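Local atomic coordinates of HNH endonuclease (Geobacter metallireducens, PDB entry 4H9D), a protein that is a zinc-containing, manganese-dependent HNH nicking endonuclease that probably cuts one strand of a DNA duplex. Residues E16-A20 with G62-R66; W28-I33 with R66-P71. All coordinates share one frame; numbering follows the deposited sequence.

Contact 1 (E16-A20 with G62-R66)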
loop_
_atom_site.group_PDB
_atom_site.type_symbol
_atom_site.label_atom_id
_atom_site.label_comp_id
_atom_site.label_asym_id
_atom_site.label_seq_id
_atom_site.Cartn_x
_atom_site.Cartn_y
_atom_site.Cartn_z
ATOM N N GLU A 16 8.775 -20.422 10.709
ATOM C CA GLU A 16 7.343 -20.583 10.487
ATOM C C GLU A 16 7.027 -20.716 9.016
ATOM O O GLU A 16 6.080 -21.400 8.648
ATOM C CB GLU A 16 6.551 -19.399 11.060
ATOM C CG GLU A 16 6.352 -19.449 12.553
ATOM C CD GLU A 16 6.165 -20.862 13.063
ATOM O OE1 GLU A 16 7.190 -21.529 13.311
ATOM O OE2 GLU A 16 5.006 -21.320 13.203
ATOM N N LYS A 17 7.817 -20.053 8.181
ATOM C CA LYS A 17 7.613 -20.106 6.735
ATOM C C LYS A 17 8.010 -21.462 6.160
ATOM O O LYS A 17 7.582 -21.819 5.064
ATOM C CB LYS A 17 8.403 -18.996 6.037
ATOM C CG LYS A 17 7.740 -17.626 6.100
ATOM C CD LYS A 17 8.472 -16.635 5.205
ATOM C CE LYS A 17 7.787 -15.281 5.184
ATOM N NZ LYS A 17 8.612 -14.257 4.479
ATOM N N GLU A 18 8.830 -22.204 6.900
ATOM C CA GLU A 18 9.259 -23.522 6.475
ATOM C C GLU A 18 8.228 -24.538 6.920
ATOM O O GLU A 18 7.820 -25.394 6.140
ATOM C CB GLU A 18 10.612 -23.876 7.074
ATOM C CG GLU A 18 11.801 -23.419 6.256
ATOM C CD GLU A 18 13.118 -23.820 6.897
ATOM O OE1 GLU A 18 13.320 -25.034 7.148
ATOM O OE2 GLU A 18 13.948 -22.919 7.153
ATOM N N LYS A 19 7.809 -24.462 8.175
ATOM C CA LYS A 19 6.794 -25.378 8.670
ATOM C C LYS A 19 5.533 -25.194 7.819
ATOM O O LYS A 19 4.777 -26.139 7.605
ATOM C CB LYS A 19 6.493 -25.083 10.137
ATOM C CG LYS A 19 7.672 -25.347 11.065
ATOM C CD LYS A 19 7.442 -24.688 12.402
ATOM C CE LYS A 19 6.105 -25.111 12.978
ATOM N NZ LYS A 19 5.486 -24.017 13.776
ATOM N N ALA A 20 5.308 -23.977 7.328
ATOM C CA ALA A 20 4.139 -23.712 6.496
ATOM C C ALA A 20 4.277 -24.486 5.183
ATOM O O ALA A 20 3.357 -25.203 4.767
ATOM C CB ALA A 20 4.019 -22.227 6.216
ATOM N N GLY A 62 2.045 -15.239 14.985
ATOM C CA GLY A 62 1.323 -16.446 14.605
ATOM C C GLY A 62 2.183 -17.613 14.132
ATOM O O GLY A 62 3.262 -17.435 13.536
ATOM N N LYS A 63 1.698 -18.821 14.395
ATOM C CA LYS A 63 2.412 -20.030 14.006
ATOM C C LYS A 63 1.800 -20.724 12.784
ATOM O O LYS A 63 0.654 -20.461 12.414
ATOM C CB LYS A 63 2.437 -21.010 15.180
ATOM C CG LYS A 63 3.072 -20.421 16.429
ATOM C CD LYS A 63 4.474 -19.921 16.113
ATOM C CE LYS A 63 5.051 -19.090 17.240
ATOM N NZ LYS A 63 5.120 -19.870 18.500
ATOM N N SER A 64 2.582 -21.595 12.150
ATOM C CA SER A 64 2.094 -22.357 11.015
ATOM C C SER A 64 1.614 -23.685 11.586
ATOM O O SER A 64 2.386 -24.627 11.711
ATOM C CB SER A 64 3.213 -22.598 10.008
ATOM O OG SER A 64 3.565 -21.395 9.346
ATOM N N THR A 65 0.345 -23.740 11.978
ATOM C CA THR A 65 -0.223 -24.960 12.540
ATOM C C THR A 65 -1.660 -25.069 12.053
ATOM O O THR A 65 -2.258 -24.062 11.662
ATOM C CB THR A 65 -0.229 -24.941 14.093
ATOM O OG1 THR A 65 -1.189 -23.987 14.560
ATOM C CG2 THR A 65 1.139 -24.568 14.629
ATOM N N ARG A 66 -2.214 -26.281 12.072
ATOM C CA ARG A 66 -3.583 -26.505 11.616
ATOM C C ARG A 66 -4.549 -25.488 12.196
ATOM O O ARG A 66 -5.477 -25.032 11.509
ATOM C CB ARG A 66 -4.045 -27.911 11.986
ATOM C CG ARG A 66 -3.347 -29.007 11.212
ATOM C CD ARG A 66 -3.906 -30.356 11.584
ATOM N NE ARG A 66 -3.504 -30.768 12.925
ATOM C CZ ARG A 66 -3.836 -31.934 13.468
ATOM N NH1 ARG A 66 -4.578 -32.791 12.780
ATOM N NH2 ARG A 66 -3.417 -32.253 14.687
#

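Contact 2 (W28-I33 with R66-P71)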
loop_
_atom_site.group_PDB
_atom_site.type_symbol
_atom_site.label_atom_id
_atom_site.label_comp_id
_atom_site.label_asym_id
_atom_site.label_seq_id
_atom_site.Cartn_x
_atom_site.Cartn_y
_atom_site.Cartn_z
ATOM N N TRP A 28 -3.407 -33.676 4.830
ATOM C CA TRP A 28 -4.365 -32.894 5.611
ATOM C C TRP A 28 -4.758 -31.588 4.935
ATOM O O TRP A 28 -5.933 -31.221 4.921
ATOM C CB TRP A 28 -3.778 -32.587 7.006
ATOM C CG TRP A 28 -4.585 -31.605 7.800
ATOM C CD1 TRP A 28 -5.732 -31.863 8.482
ATOM C CD2 TRP A 28 -4.378 -30.188 7.881
ATOM N NE1 TRP A 28 -6.265 -30.695 8.977
ATOM C CE2 TRP A 28 -5.453 -29.650 8.622
ATOM C CE3 TRP A 28 -3.391 -29.321 7.399
ATOM C CZ2 TRP A 28 -5.574 -28.273 8.892
ATOM C CZ3 TRP A 28 -3.507 -27.958 7.666
ATOM C CH2 TRP A 28 -4.593 -27.449 8.406
ATOM N N TRP A 29 -3.776 -30.876 4.388
ATOM C CA TRP A 29 -4.065 -29.608 3.723
ATOM C C TRP A 29 -4.744 -29.837 2.390
ATOM O O TRP A 29 -5.714 -29.163 2.058
ATOM C CB TRP A 29 -2.794 -28.804 3.487
ATOM C CG TRP A 29 -3.090 -27.473 2.875
ATOM C CD1 TRP A 29 -2.723 -27.033 1.636
ATOM C CD2 TRP A 29 -3.804 -26.391 3.492
ATOM N NE1 TRP A 29 -3.161 -25.740 1.441
ATOM C CE2 TRP A 29 -3.824 -25.321 2.566
ATOM C CE3 TRP A 29 -4.429 -26.224 4.737
ATOM C CZ2 TRP A 29 -4.442 -24.092 2.850
ATOM C CZ3 TRP A 29 -5.046 -25.010 5.016
ATOM C CH2 TRP A 29 -5.046 -23.956 4.075
ATOM N N LYS A 30 -4.198 -30.766 1.615
ATOM C CA LYS A 30 -4.757 -31.129 0.322
ATOM C C LYS A 30 -6.229 -31.461 0.523
ATOM O O LYS A 30 -7.081 -31.094 -0.288
ATOM C CB LYS A 30 -4.044 -32.360 -0.233
ATOM C CG LYS A 30 -2.803 -32.073 -1.051
ATOM C CD LYS A 30 -1.715 -31.410 -0.265
ATOM C CE LYS A 30 -0.407 -31.558 -1.014
ATOM N NZ LYS A 30 -0.164 -33.003 -1.324
ATOM N N ASN A 31 -6.527 -32.163 1.610
ATOM C CA ASN A 31 -7.908 -32.507 1.882
ATOM C C ASN A 31 -8.737 -31.259 2.117
ATOM O O ASN A 31 -9.802 -31.086 1.510
ATOM C CB ASN A 31 -8.023 -33.419 3.097
ATOM C CG ASN A 31 -8.414 -34.820 2.719
ATOM O OD1 ASN A 31 -7.598 -35.577 2.181
ATOM N ND2 ASN A 31 -9.678 -35.177 2.970
ATOM N N ARG A 32 -8.245 -30.391 2.998
ATOM C CA ARG A 32 -8.947 -29.166 3.321
ATOM C C ARG A 32 -9.284 -28.305 2.091
ATOM O O ARG A 32 -10.434 -27.867 1.948
ATOM C CB ARG A 32 -8.144 -28.344 4.323
ATOM C CG ARG A 32 -8.905 -27.159 4.851
ATOM C CD ARG A 32 -9.421 -27.458 6.214
ATOM N NE ARG A 32 -8.445 -27.041 7.200
ATOM C CZ ARG A 32 -8.447 -25.855 7.801
ATOM N NH1 ARG A 32 -9.386 -24.960 7.524
ATOM N NH2 ARG A 32 -7.493 -25.565 8.681
ATOM N N ILE A 33 -8.319 -28.049 1.203
ATOM C CA ILE A 33 -8.658 -27.229 0.038
ATOM C C ILE A 33 -9.463 -28.018 -0.983
ATOM O O ILE A 33 -10.131 -27.443 -1.837
ATOM C CB ILE A 33 -7.421 -26.625 -0.658
ATOM C CG1 ILE A 33 -6.377 -27.690 -0.930
ATOM C CG2 ILE A 33 -6.830 -25.532 0.189
ATOM C CD1 ILE A 33 -5.177 -27.114 -1.634
ATOM N N ARG A 66 -2.214 -26.281 12.072
ATOM C CA ARG A 66 -3.583 -26.505 11.616
ATOM C C ARG A 66 -4.549 -25.488 12.196
ATOM O O ARG A 66 -5.477 -25.032 11.509
ATOM C CB ARG A 66 -4.045 -27.911 11.986
ATOM C CG ARG A 66 -3.347 -29.007 11.212
ATOM C CD ARG A 66 -3.906 -30.356 11.584
ATOM N NE ARG A 66 -3.504 -30.768 12.925
ATOM C CZ ARG A 66 -3.836 -31.934 13.468
ATOM N NH1 ARG A 66 -4.578 -32.791 12.780
ATOM N NH2 ARG A 66 -3.417 -32.253 14.687
ATOM N N GLY A 67 -4.322 -25.122 13.457
ATOM C CA GLY A 67 -5.188 -24.159 14.119
ATOM C C GLY A 67 -5.145 -22.732 13.578
ATOM O O GLY A 67 -6.184 -22.086 13.419
ATOM N N ASN A 68 -3.949 -22.239 13.284
ATOM C CA ASN A 68 -3.785 -20.881 12.791
ATOM C C ASN A 68 -3.759 -20.811 11.253
ATOM O O ASN A 68 -3.753 -19.740 10.653
ATOM C CB ASN A 68 -2.500 -20.302 13.404
ATOM C CG ASN A 68 -2.305 -18.849 13.086
ATOM O OD1 ASN A 68 -3.236 -18.044 13.198
ATOM N ND2 ASN A 68 -1.084 -18.491 12.697
ATOM N N VAL A 69 -3.749 -21.968 10.620
ATOM C CA VAL A 69 -3.731 -22.024 9.171
ATOM C C VAL A 69 -5.159 -22.231 8.686
ATOM O O VAL A 69 -5.953 -22.915 9.336
ATOM C CB VAL A 69 -2.785 -23.147 8.699
ATOM C CG1 VAL A 69 -3.267 -23.751 7.420
ATOM C CG2 VAL A 69 -1.388 -22.572 8.510
ATOM N N VAL A 70 -5.477 -21.631 7.545
ATOM C CA VAL A 70 -6.820 -21.685 6.994
ATOM C C VAL A 70 -6.804 -21.431 5.470
ATOM O O VAL A 70 -5.945 -20.690 4.967
ATOM C CB VAL A 70 -7.656 -20.619 7.703
ATOM C CG1 VAL A 70 -7.892 -19.437 6.796
ATOM C CG2 VAL A 70 -8.929 -21.209 8.192
ATOM N N PRO A 71 -7.753 -22.028 4.714
ATOM C CA PRO A 71 -7.822 -21.850 3.252
ATOM C C PRO A 71 -8.532 -20.556 2.894
ATOM O O PRO A 71 -9.578 -20.262 3.455
ATOM C CB PRO A 71 -8.646 -23.053 2.770
ATOM C CG PRO A 71 -8.914 -23.894 4.023
ATOM C CD PRO A 71 -8.829 -22.918 5.167
#

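Contact 1 (E16-A20 with G62-R66)
Ser-64 joins the helix at Glu-16 by two hydrogen bonds, one to the backbone and one to the side chain. Its hydroxyl OG gives a bond to Glu-16 O (2.6 Å), arriving from above the carbonyl plane, while Ala-20 N, the helical i+4 donor, reaches the same oxygen from the other face. Ser-64 N donates to Glu-16 OE2 at 2.7 Å with a fairly straight N-H...O angle of 157°, meeting it on the anti side. The syn lone pair of Glu-16 OE2 takes the salt bridge from Lys-19 NZ (2.8 Å), one helical turn on, so two donors grip this oxygen. A bend at chi2 (-35°) helps swing the carboxylate toward the loop. Residues 62-66 belong to the connection between the two antiparallel strands of the ββα-metal finger, and helix 10-24 lies against that connection; Ser-64 OG is also hydrogen-bonded to His-54 NE2. Ala-20 CB makes an apolar touch with Ser-64 CB at 3.9 Å. The Lys-63 CD methylene passes obliquely beside the Glu-16 carboxylate, 3.6 Å from its carbon CD. A glutamine in place of Glu-16 would probably leave the Lys-19 ammonium without its opposite charge and free to turn away from the loop.

Contact 2 (W28-I33 with R66-P71)
Trp-28 lays its indole beneath the aliphatic stem of Arg-66, where the chain turns into the second strand of the ββα-metal finger of HNH nucleases. Helix 27-34 runs beside that strand, its 28-33 axis 9.1 Å from that of 69-71 and inclined by 37°. With CG anti to the backbone N (chi1 171°), the Trp-28 ring reaches out under the loop at Arg-66, and Arg-66 CG forms a CH-pi contact over its six-membered ring, 3.3 Å from the centroid. Arg-66 CD continues across the pyrrole side; the guanidinium plane stands nearly upright to the indole, at most a weak cation-pi partner. Val-69 CG1 sits at the edge of the Trp-28 ring, 4.1 Å from its CH2. The indole of Trp-29 brings its benzo corner, CZ3 and CH2, to the strand: CZ3 meets Val-69 CG1, and CH2 lies 3.9 Å from Pro-71 CG, with Val-70 C at the ring edge. Ile-33 CG2 covers one face of the Trp-29 ring and touches Pro-71 CB at 4.0 Å. Met-52 of strand 50-54 and Leu-23 of helix 10-24 also pack around this cluster. Between the two tryptophans, Arg-32 crosses the proline at about a right angle, its CG 3.4 Å from Pro-71 CG. Bends at chi2 and chi3 fold its guanidinium back to the strand, where Arg-32 NH2 donates to Val-69 O (3.1 Å) from above the carbonyl plane, the N-H...O angle a bent 135°.

Overall arrangement
The two contacts, their centres about 11 Å apart, press the N-terminal helices onto the finger. Both are partly buried: exposed Lys-63 flanks buried Glu-16, Ser-64 and Ala-20 in contact 1, exposed Arg-66 flanks buried Trp-29, Val-69 and Pro-71 in contact 2. Contact 1 sets helix 10-24 on the interstrand connection, contact 2 sets helix 27-34 on the strand that follows. Contact 1 is small and polar, held by two hydrogen bonds from Ser-64, with a salt bridge inside the helix alongside; contact 2 buries more surface, mostly aromatic and aliphatic, with a single hydrogen bond across. Between them, Asn-68 ND2 probably bonds Lys-63 O. Contact 2 lies nearer the zinc, the side chain of Pro-71 about 9 Å from the ion.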